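PDB 5KCI: uncharacterized protein YPL067C from Saccharomyces cerevisiae, which is of unknown function but, as a cytoplasmic DUF3605-family protein with a histidine-triad-like character, possibly acts on phosphate-containing compounds. Local coordinates for residues E24-G29 against H148-V153; L105-K110 against A128-F133; E157-S160 against F165-H168. All coordinates share one frame; numbering follows the deposited sequence.

Interactions 1 and 2 are apolar packing against one four-stranded antiparallel sheet, whereas interaction 3 is a polar, surface contact built around a sulfate. Interaction 2 is the more central, with all three touching residues buried, and sets strand 102-109 against helix 120-135. Interaction 1 is partly buried and brings helix 19-28 to the edge strand 149-152. In interaction 3, strand 165-172, which lies between the other two strands in the sheet, offers two histidines to an anion held partly by a loop. Methyl groups, a thioether and ring atoms therefore dominate the first two contacts, and N-H donors the third.

Interaction 1: E24-G29 against H148-V153; sequences EIIESG and HVAWFV
I26 of helix 19-28 projects toward strand 149-152 and alone carries the helix side of this contact, giving 80 Å² of the 145 Å² buried. Its two branches do different work. CD1 ends 3.7 Å from A150 CB and 4.0 Å from F152 CD1, so it reaches two residues that both point toward the helix from the same side of the strand. CG2 turns instead to the backbone and rests 3.6 Å from W151 O. This split follows from the first torsion (chi1 -73°), which places CG1 anti to the carbonyl carbon and leaves CG2 anti to the backbone N. The side chains of I26 and F152 cross at about a right angle, and the methyl approaches the phenyl ring obliquely. The short axes come within 9.2 Å at an angle of 40°, a spacing that a single isoleucine spans. Shortly after I26 the helix ends in a Schellman motif, with G29 at positive phi; G29 N bonds to I26 O at 3.2 Å, and E30 N reaches back to I25 O. In the surrounding fold, the strand pairs along one edge with strand 165-172, and F152 stacks on H168. W151 points away from helix 19-28, packs on R127, M130 and L134 of helix 120-135, and bonds N131 through NE1.

Interaction 2: L105-K110 against A128-F133; sequences LVLWSK and ARMNAF
L107 meets M130 and F133 in the buried layer where helix 120-135 packs on one face of the antiparallel sheet, a plain helix-on-sheet contact centred about 7 Å from the middle of the chain. The two helix residues are three positions apart, so they lie about one turn apart on the same flank of the helix, and L107 fits against both. The nearest CA pair, L107 with M130, is 10.3 Å apart, which means that side chains alone bridge the gap. One atom does most of the touching: L107 CD2 lies 3.8 Å from M130 SD and 3.7 Å from F133 CE2. The other methyl, L107 CD1, is a secondary neighbour of F133 CE2 at 4.1 Å.

The two partners receive the leucine differently. L107 and M130 reach toward each other tip to tip; the methionine chain leaves the helix across the line to the strand, the bend at chi2 (61°) carries its sulfur in to the methyl, and the further bend at chi3 (69°) keeps CE close by as well. L107 and F133 cross obliquely, with CD2 at the ring edge and near its plane, so the contact is with the rim of the phenyl group and not its pi face. L107 supplies 63 Å² of the 114 Å² buried, more than both helix residues together, and every touching atom is carbon or sulfur.

Around this core, F133 stacks with F81 and meets Y87 edge to face, while M130 also touches F165 of strand 165-172. L107 bonds through its backbone to A167 of that strand, and V106 and W108 bond to R90 and A88 of strand 87-91. W108, on the other face of the sheet, packs against V60 and L64 of helix 56-64.

Interaction 3: E157-S160 against F165-H168; sequences ELQS and FHAH. With SO4 (sulfate ion), chain D.
S160 and H166 meet at the sulfate, probably taken from the crystallisation liquor, and the tight part of this contact is the grip on that anion. Two N-H groups converge on the one oxygen O1: S160 N at 2.7 Å and H166 NE2 at 2.7 Å, both bonds nearly straight at 164°. H168 adds a third donor, its NE2 lying 2.8 Å from O2 of the sulfate at 172°, with a weak second bond to O3. Both imidazoles approach edge-on, the sulfur lying in the plane of each ring, so the nitrogens face the anion directly. For H166 the first torsion (chi1 49°) sets CG between the backbone N and the carbonyl carbon, swinging NE2 toward the loop. S160 O also sits at the edge of that ring, 3.0 Å from H166 CE1, whereas its approach to NE2 has too poor an angle for a bond.

The outer side is looser. Toward H166, Q159 comes no closer than OE1, 4.4 Å from CE1 of the histidine, and the two segments bury just 85 Å² between them at the protein surface. Replacing H166 by an alanine would probably leave O1 of the sulfate with the S160 N-H but without the imidazole donor, and S160 O without the ring edge beside it.

Two histidines spaced as His-X-His on a strand, holding a tetrahedral anion, are consistent with a phosphate site of the histidine-triad kind. N154 ND2 also bonds the sulfate, and H168 ND1 is tied to H104 on strand 102-109. The ring of H166 meets that of W108, and its side chain touches V106, both on that same strand, while A167, on the other face of the sheet, packs against M130 of helix 120-135.

Interaction 1: E24-G29 against H148-V153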
loop_
_atom_site.group_PDB
_atom_site.type_symbol
_atom_site.label_atom_id
_atom_site.label_comp_id
_atom_site.label_asym_id
_atom_site.label_seq_id
_atom_site.Cartn_x
_atom_site.Cartn_y
_atom_site.Cartn_z
ATOM N N GLU A 24 -3.140 11.227 12.376
ATOM C CA GLU A 24 -2.992 11.035 13.815
ATOM C C GLU A 24 -3.050 9.555 14.176
ATOM O O GLU A 24 -2.268 9.078 15.006
ATOM C CB GLU A 24 -4.077 11.810 14.565
ATOM C CG GLU A 24 -3.899 13.323 14.541
ATOM C CD GLU A 24 -5.131 14.072 15.043
ATOM O OE1 GLU A 24 -6.027 13.431 15.636
ATOM O OE2 GLU A 24 -5.204 15.303 14.834
ATOM N N ILE A 25 -3.973 8.816 13.559
ATOM C CA ILE A 25 -4.072 7.373 13.793
ATOM C C ILE A 25 -2.796 6.659 13.366
ATOM O O ILE A 25 -2.299 5.770 14.075
ATOM C CB ILE A 25 -5.314 6.823 13.066
ATOM C CG1 ILE A 25 -6.584 7.367 13.730
ATOM C CG2 ILE A 25 -5.330 5.277 13.068
ATOM C CD1 ILE A 25 -7.862 7.152 12.926
ATOM N N ILE A 26 -2.250 7.010 12.196
ATOM C CA ILE A 26 -1.041 6.336 11.732
ATOM C C ILE A 26 0.117 6.636 12.677
ATOM O O ILE A 26 0.916 5.747 13.028
ATOM C CB ILE A 26 -0.731 6.753 10.283
ATOM C CG1 ILE A 26 -1.730 6.111 9.319
ATOM C CG2 ILE A 26 0.682 6.362 9.882
ATOM C CD1 ILE A 26 -1.637 6.671 7.878
ATOM N N GLU A 27 0.203 7.888 13.120
ATOM C CA GLU A 27 1.243 8.322 14.043
ATOM C C GLU A 27 1.134 7.611 15.386
ATOM O O GLU A 27 2.149 7.239 15.981
ATOM C CB GLU A 27 1.136 9.838 14.236
ATOM C CG GLU A 27 2.058 10.438 15.282
ATOM C CD GLU A 27 3.510 10.441 14.864
ATOM O OE1 GLU A 27 3.809 10.062 13.709
ATOM O OE2 GLU A 27 4.361 10.824 15.695
ATOM N N SER A 28 -0.079 7.465 15.907
ATOM C CA SER A 28 -0.250 6.782 17.185
ATOM C C SER A 28 -0.102 5.277 17.061
ATOM O O SER A 28 0.052 4.597 18.084
ATOM C CB SER A 28 -1.622 7.123 17.777
ATOM O OG SER A 28 -2.663 6.591 16.983
ATOM N N GLY A 29 -0.122 4.741 15.845
ATOM C CA GLY A 29 -0.052 3.301 15.653
ATOM C C GLY A 29 -1.347 2.584 15.953
ATOM O O GLY A 29 -1.357 1.345 16.011
ATOM N N HIS A 148 0.210 15.022 1.613
ATOM C CA HIS A 148 -0.986 14.289 1.236
ATOM C C HIS A 148 -0.658 12.881 0.762
ATOM O O HIS A 148 -1.410 12.273 -0.005
ATOM C CB HIS A 148 -1.749 15.074 0.170
ATOM C CG HIS A 148 -2.466 16.248 0.739
ATOM N ND1 HIS A 148 -3.118 17.193 -0.036
ATOM C CD2 HIS A 148 -2.647 16.623 2.027
ATOM C CE1 HIS A 148 -3.662 18.099 0.759
ATOM N NE2 HIS A 148 -3.394 17.776 2.013
ATOM N N VAL A 149 0.463 12.356 1.245
ATOM C CA VAL A 149 0.797 10.950 1.097
ATOM C C VAL A 149 0.996 10.378 2.492
ATOM O O VAL A 149 1.745 10.949 3.295
ATOM C CB VAL A 149 2.079 10.746 0.274
ATOM C CG1 VAL A 149 2.348 9.226 0.079
ATOM C CG2 VAL A 149 1.986 11.444 -1.064
ATOM N N ALA A 150 0.368 9.237 2.769
ATOM C CA ALA A 150 0.613 8.546 4.027
ATOM C C ALA A 150 0.676 7.058 3.753
ATOM O O ALA A 150 0.208 6.582 2.722
ATOM C CB ALA A 150 -0.489 8.824 5.064
ATOM N N TRP A 151 1.219 6.313 4.710
ATOM C CA TRP A 151 1.294 4.877 4.506
ATOM C C TRP A 151 1.326 4.181 5.855
ATOM O O TRP A 151 1.712 4.767 6.870
ATOM C CB TRP A 151 2.518 4.473 3.662
ATOM C CG TRP A 151 3.848 4.697 4.310
ATOM C CD1 TRP A 151 4.620 5.830 4.245
ATOM C CD2 TRP A 151 4.596 3.753 5.112
ATOM N NE1 TRP A 151 5.781 5.652 4.963
ATOM C CE2 TRP A 151 5.792 4.391 5.498
ATOM C CE3 TRP A 151 4.355 2.448 5.539
ATOM C CZ2 TRP A 151 6.769 3.760 6.296
ATOM C CZ3 TRP A 151 5.336 1.814 6.343
ATOM C CH2 TRP A 151 6.517 2.477 6.704
ATOM N N PHE A 152 0.879 2.921 5.842
ATOM C CA PHE A 152 0.975 2.089 7.025
ATOM C C PHE A 152 1.023 0.639 6.601
ATOM O O PHE A 152 0.572 0.260 5.522
ATOM C CB PHE A 152 -0.195 2.271 7.990
ATOM C CG PHE A 152 -1.542 1.986 7.378
ATOM C CD1 PHE A 152 -2.219 2.953 6.622
ATOM C CD2 PHE A 152 -2.168 0.777 7.597
ATOM C CE1 PHE A 152 -3.446 2.672 6.077
ATOM C CE2 PHE A 152 -3.402 0.490 7.049
ATOM C CZ PHE A 152 -4.055 1.431 6.297
ATOM N N VAL A 153 1.545 -0.176 7.509
ATOM C CA VAL A 153 1.570 -1.610 7.325
ATOM C C VAL A 153 0.792 -2.222 8.481
ATOM O O VAL A 153 1.128 -1.990 9.646
ATOM C CB VAL A 153 3.011 -2.148 7.301
ATOM C CG1 VAL A 153 2.992 -3.648 7.283
ATOM C CG2 VAL A 153 3.733 -1.596 6.070
#

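Interaction 2: L105-K110 against A128-F133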
loop_
_atom_site.group_PDB
_atom_site.type_symbol
_atom_site.label_atom_id
_atom_site.label_comp_id
_atom_site.label_asym_id
_atom_site.label_seq_id
_atom_site.Cartn_x
_atom_site.Cartn_y
_atom_site.Cartn_z
ATOM N N LEU A 105 -4.393 2.802 -1.951
ATOM C CA LEU A 105 -3.598 1.907 -2.785
ATOM C C LEU A 105 -2.904 0.884 -1.905
ATOM O O LEU A 105 -2.802 1.063 -0.698
ATOM C CB LEU A 105 -2.538 2.663 -3.594
ATOM C CG LEU A 105 -3.018 3.856 -4.415
ATOM C CD1 LEU A 105 -1.840 4.495 -5.144
ATOM C CD2 LEU A 105 -4.089 3.418 -5.411
ATOM N N VAL A 106 -2.430 -0.185 -2.543
ATOM C CA VAL A 106 -1.653 -1.233 -1.889
ATOM C C VAL A 106 -0.368 -1.389 -2.672
ATOM O O VAL A 106 -0.399 -1.535 -3.895
ATOM C CB VAL A 106 -2.404 -2.571 -1.817
ATOM C CG1 VAL A 106 -1.520 -3.636 -1.076
ATOM C CG2 VAL A 106 -3.737 -2.392 -1.117
ATOM N N LEU A 107 0.746 -1.345 -1.965
ATOM C CA LEU A 107 2.076 -1.537 -2.502
ATOM C C LEU A 107 2.638 -2.866 -2.008
ATOM O O LEU A 107 2.995 -2.992 -0.839
ATOM C CB LEU A 107 2.987 -0.400 -2.043
ATOM C CG LEU A 107 4.473 -0.519 -2.335
ATOM C CD1 LEU A 107 4.737 -0.538 -3.834
ATOM C CD2 LEU A 107 5.208 0.672 -1.669
ATOM N N TRP A 108 2.760 -3.809 -2.922
ATOM C CA TRP A 108 3.312 -5.138 -2.673
ATOM C C TRP A 108 4.812 -5.126 -2.944
ATOM O O TRP A 108 5.280 -4.516 -3.916
ATOM C CB TRP A 108 2.626 -6.166 -3.573
ATOM C CG TRP A 108 1.179 -6.276 -3.342
ATOM C CD1 TRP A 108 0.186 -5.578 -3.981
ATOM C CD2 TRP A 108 0.542 -7.107 -2.382
ATOM N NE1 TRP A 108 -1.047 -5.958 -3.480
ATOM C CE2 TRP A 108 -0.849 -6.902 -2.503
ATOM C CE3 TRP A 108 1.012 -8.037 -1.440
ATOM C CZ2 TRP A 108 -1.767 -7.577 -1.695
ATOM C CZ3 TRP A 108 0.100 -8.698 -0.651
ATOM C CH2 TRP A 108 -1.265 -8.466 -0.769
ATOM N N SER A 109 5.569 -5.828 -2.096
ATOM C CA SER A 109 7.014 -5.901 -2.267
ATOM C C SER A 109 7.508 -7.341 -2.102
ATOM O O SER A 109 7.161 -7.998 -1.127
ATOM C CB SER A 109 7.745 -5.013 -1.256
ATOM O OG SER A 109 9.149 -5.087 -1.437
ATOM N N LYS A 110 8.305 -7.799 -3.066
ATOM C CA LYS A 110 8.963 -9.104 -2.994
ATOM C C LYS A 110 9.939 -9.171 -1.834
ATOM O O LYS A 110 10.197 -10.254 -1.298
ATOM C CB LYS A 110 9.722 -9.374 -4.292
ATOM C CG LYS A 110 8.970 -10.063 -5.402
ATOM C CD LYS A 110 9.962 -10.680 -6.401
ATOM C CE LYS A 110 9.387 -10.778 -7.817
ATOM N NZ LYS A 110 10.435 -10.702 -8.882
ATOM N N ALA A 128 12.563 4.093 7.089
ATOM C CA ALA A 128 13.308 5.081 6.319
ATOM C C ALA A 128 13.354 4.690 4.850
ATOM O O ALA A 128 13.237 5.555 3.970
ATOM C CB ALA A 128 14.732 5.233 6.876
ATOM N N ARG A 129 13.533 3.392 4.568
ATOM C CA ARG A 129 13.546 2.920 3.184
ATOM C C ARG A 129 12.204 3.135 2.499
ATOM O O ARG A 129 12.150 3.608 1.348
ATOM C CB ARG A 129 13.918 1.442 3.126
ATOM C CG ARG A 129 14.028 0.873 1.711
ATOM C CD ARG A 129 15.219 1.446 0.950
ATOM N NE ARG A 129 15.362 0.836 -0.373
ATOM C CZ ARG A 129 16.143 1.302 -1.342
ATOM N NH1 ARG A 129 16.854 2.411 -1.169
ATOM N NH2 ARG A 129 16.197 0.672 -2.507
ATOM N N MET A 130 11.103 2.781 3.178
ATOM C CA MET A 130 9.788 3.031 2.589
ATOM C C MET A 130 9.598 4.515 2.307
ATOM O O MET A 130 9.111 4.915 1.231
ATOM C CB MET A 130 8.692 2.530 3.530
ATOM C CG MET A 130 7.287 2.788 3.005
ATOM S SD MET A 130 6.946 1.969 1.430
ATOM C CE MET A 130 6.955 0.316 2.055
ATOM N N ASN A 131 9.948 5.347 3.280
ATOM C CA ASN A 131 9.801 6.789 3.101
ATOM C C ASN A 131 10.598 7.290 1.904
ATOM O O ASN A 131 10.083 8.071 1.084
ATOM C CB ASN A 131 10.198 7.507 4.395
ATOM C CG ASN A 131 9.103 7.449 5.441
ATOM O OD1 ASN A 131 7.914 7.429 5.116
ATOM N ND2 ASN A 131 9.496 7.478 6.699
ATOM N N ALA A 132 11.854 6.860 1.777
ATOM C CA ALA A 132 12.679 7.283 0.652
ATOM C C ALA A 132 12.064 6.861 -0.670
ATOM O O ALA A 132 12.074 7.631 -1.655
ATOM C CB ALA A 132 14.081 6.703 0.791
ATOM N N PHE A 133 11.501 5.658 -0.705
ATOM C CA PHE A 133 10.887 5.151 -1.919
ATOM C C PHE A 133 9.735 6.037 -2.347
ATOM O O PHE A 133 9.644 6.435 -3.514
ATOM C CB PHE A 133 10.373 3.739 -1.713
ATOM C CG PHE A 133 9.696 3.157 -2.921
ATOM C CD1 PHE A 133 10.378 3.007 -4.115
ATOM C CD2 PHE A 133 8.366 2.765 -2.862
ATOM C CE1 PHE A 133 9.742 2.458 -5.241
ATOM C CE2 PHE A 133 7.739 2.205 -3.960
ATOM C CZ PHE A 133 8.434 2.041 -5.151
#

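Interaction 3: E157-S160 against F165-H168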
loop_
_atom_site.group_PDB
_atom_site.type_symbol
_atom_site.label_atom_id
_atom_site.label_comp_id
_atom_site.label_asym_id
_atom_site.label_seq_id
_atom_site.Cartn_x
_atom_site.Cartn_y
_atom_site.Cartn_z
ATOM N N GLU A 157 -1.675 -9.111 13.819
ATOM C CA GLU A 157 -3.012 -9.493 14.253
ATOM C C GLU A 157 -4.104 -8.870 13.388
ATOM O O GLU A 157 -5.277 -9.207 13.577
ATOM C CB GLU A 157 -3.255 -9.112 15.724
ATOM C CG GLU A 157 -3.260 -7.607 16.011
ATOM C CD GLU A 157 -1.893 -6.984 16.133
ATOM O OE1 GLU A 157 -0.873 -7.706 16.008
ATOM O OE2 GLU A 157 -1.842 -5.754 16.373
ATOM N N LEU A 158 -3.743 -8.000 12.449
ATOM C CA LEU A 158 -4.702 -7.323 11.581
ATOM C C LEU A 158 -4.592 -7.705 10.112
ATOM O O LEU A 158 -5.483 -7.349 9.341
ATOM C CB LEU A 158 -4.525 -5.800 11.662
ATOM C CG LEU A 158 -4.700 -5.061 12.980
ATOM C CD1 LEU A 158 -4.345 -3.566 12.756
ATOM C CD2 LEU A 158 -6.119 -5.253 13.517
ATOM N N GLN A 159 -3.529 -8.378 9.691
ATOM C CA GLN A 159 -3.214 -8.475 8.275
ATOM C C GLN A 159 -3.748 -9.775 7.690
ATOM O O GLN A 159 -4.054 -10.733 8.403
ATOM C CB GLN A 159 -1.700 -8.384 8.042
ATOM C CG GLN A 159 -0.942 -9.578 8.594
ATOM C CD GLN A 159 0.542 -9.582 8.255
ATOM O OE1 GLN A 159 1.005 -8.892 7.333
ATOM N NE2 GLN A 159 1.303 -10.380 9.010
ATOM N N SER A 160 -3.851 -9.797 6.371
ATOM C CA SER A 160 -3.958 -11.037 5.622
ATOM C C SER A 160 -2.767 -11.125 4.683
ATOM O O SER A 160 -1.978 -10.187 4.563
ATOM C CB SER A 160 -5.281 -11.099 4.859
ATOM O OG SER A 160 -6.347 -11.083 5.780
ATOM N N PHE A 165 4.976 -8.961 1.741
ATOM C CA PHE A 165 4.898 -7.616 2.290
ATOM C C PHE A 165 3.948 -6.751 1.471
ATOM O O PHE A 165 4.014 -6.725 0.239
ATOM C CB PHE A 165 6.273 -6.971 2.312
ATOM C CG PHE A 165 6.254 -5.556 2.831
ATOM C CD1 PHE A 165 6.454 -5.295 4.180
ATOM C CD2 PHE A 165 6.006 -4.503 1.982
ATOM C CE1 PHE A 165 6.409 -3.984 4.657
ATOM C CE2 PHE A 165 5.967 -3.198 2.468
ATOM C CZ PHE A 165 6.185 -2.957 3.814
ATOM N N HIS A 166 3.056 -6.050 2.155
ATOM C CA HIS A 166 2.268 -5.021 1.499
ATOM C C HIS A 166 2.024 -3.873 2.458
ATOM O O HIS A 166 1.800 -4.084 3.659
ATOM C CB HIS A 166 0.929 -5.537 0.977
ATOM C CG HIS A 166 0.137 -6.323 1.974
ATOM N ND1 HIS A 166 0.530 -7.566 2.422
ATOM C CD2 HIS A 166 -1.048 -6.065 2.579
ATOM C CE1 HIS A 166 -0.357 -8.023 3.288
ATOM N NE2 HIS A 166 -1.329 -7.130 3.395
ATOM N N ALA A 167 2.120 -2.667 1.899
ATOM C CA ALA A 167 1.868 -1.425 2.597
ATOM C C ALA A 167 0.625 -0.781 2.010
ATOM O O ALA A 167 0.378 -0.853 0.805
ATOM C CB ALA A 167 3.056 -0.450 2.482
ATOM N N HIS A 168 -0.156 -0.172 2.874
ATOM C CA HIS A 168 -1.279 0.653 2.465
ATOM C C HIS A 168 -0.756 2.064 2.214
ATOM O O HIS A 168 -0.136 2.664 3.093
ATOM C CB HIS A 168 -2.368 0.609 3.528
ATOM C CG HIS A 168 -2.919 -0.761 3.737
ATOM N ND1 HIS A 168 -4.015 -1.220 3.050
ATOM C CD2 HIS A 168 -2.474 -1.806 4.485
ATOM C CE1 HIS A 168 -4.260 -2.475 3.395
ATOM N NE2 HIS A 168 -3.342 -2.853 4.266
HETATM S S SO4 D . -4.099 -6.343 5.063
HETATM O O1 SO4 D . -3.665 -7.702 4.664
HETATM O O2 SO4 D . -2.999 -5.430 5.315
HETATM O O3 SO4 D . -4.929 -5.757 3.989
HETATM O O4 SO4 D . -4.905 -6.434 6.275
#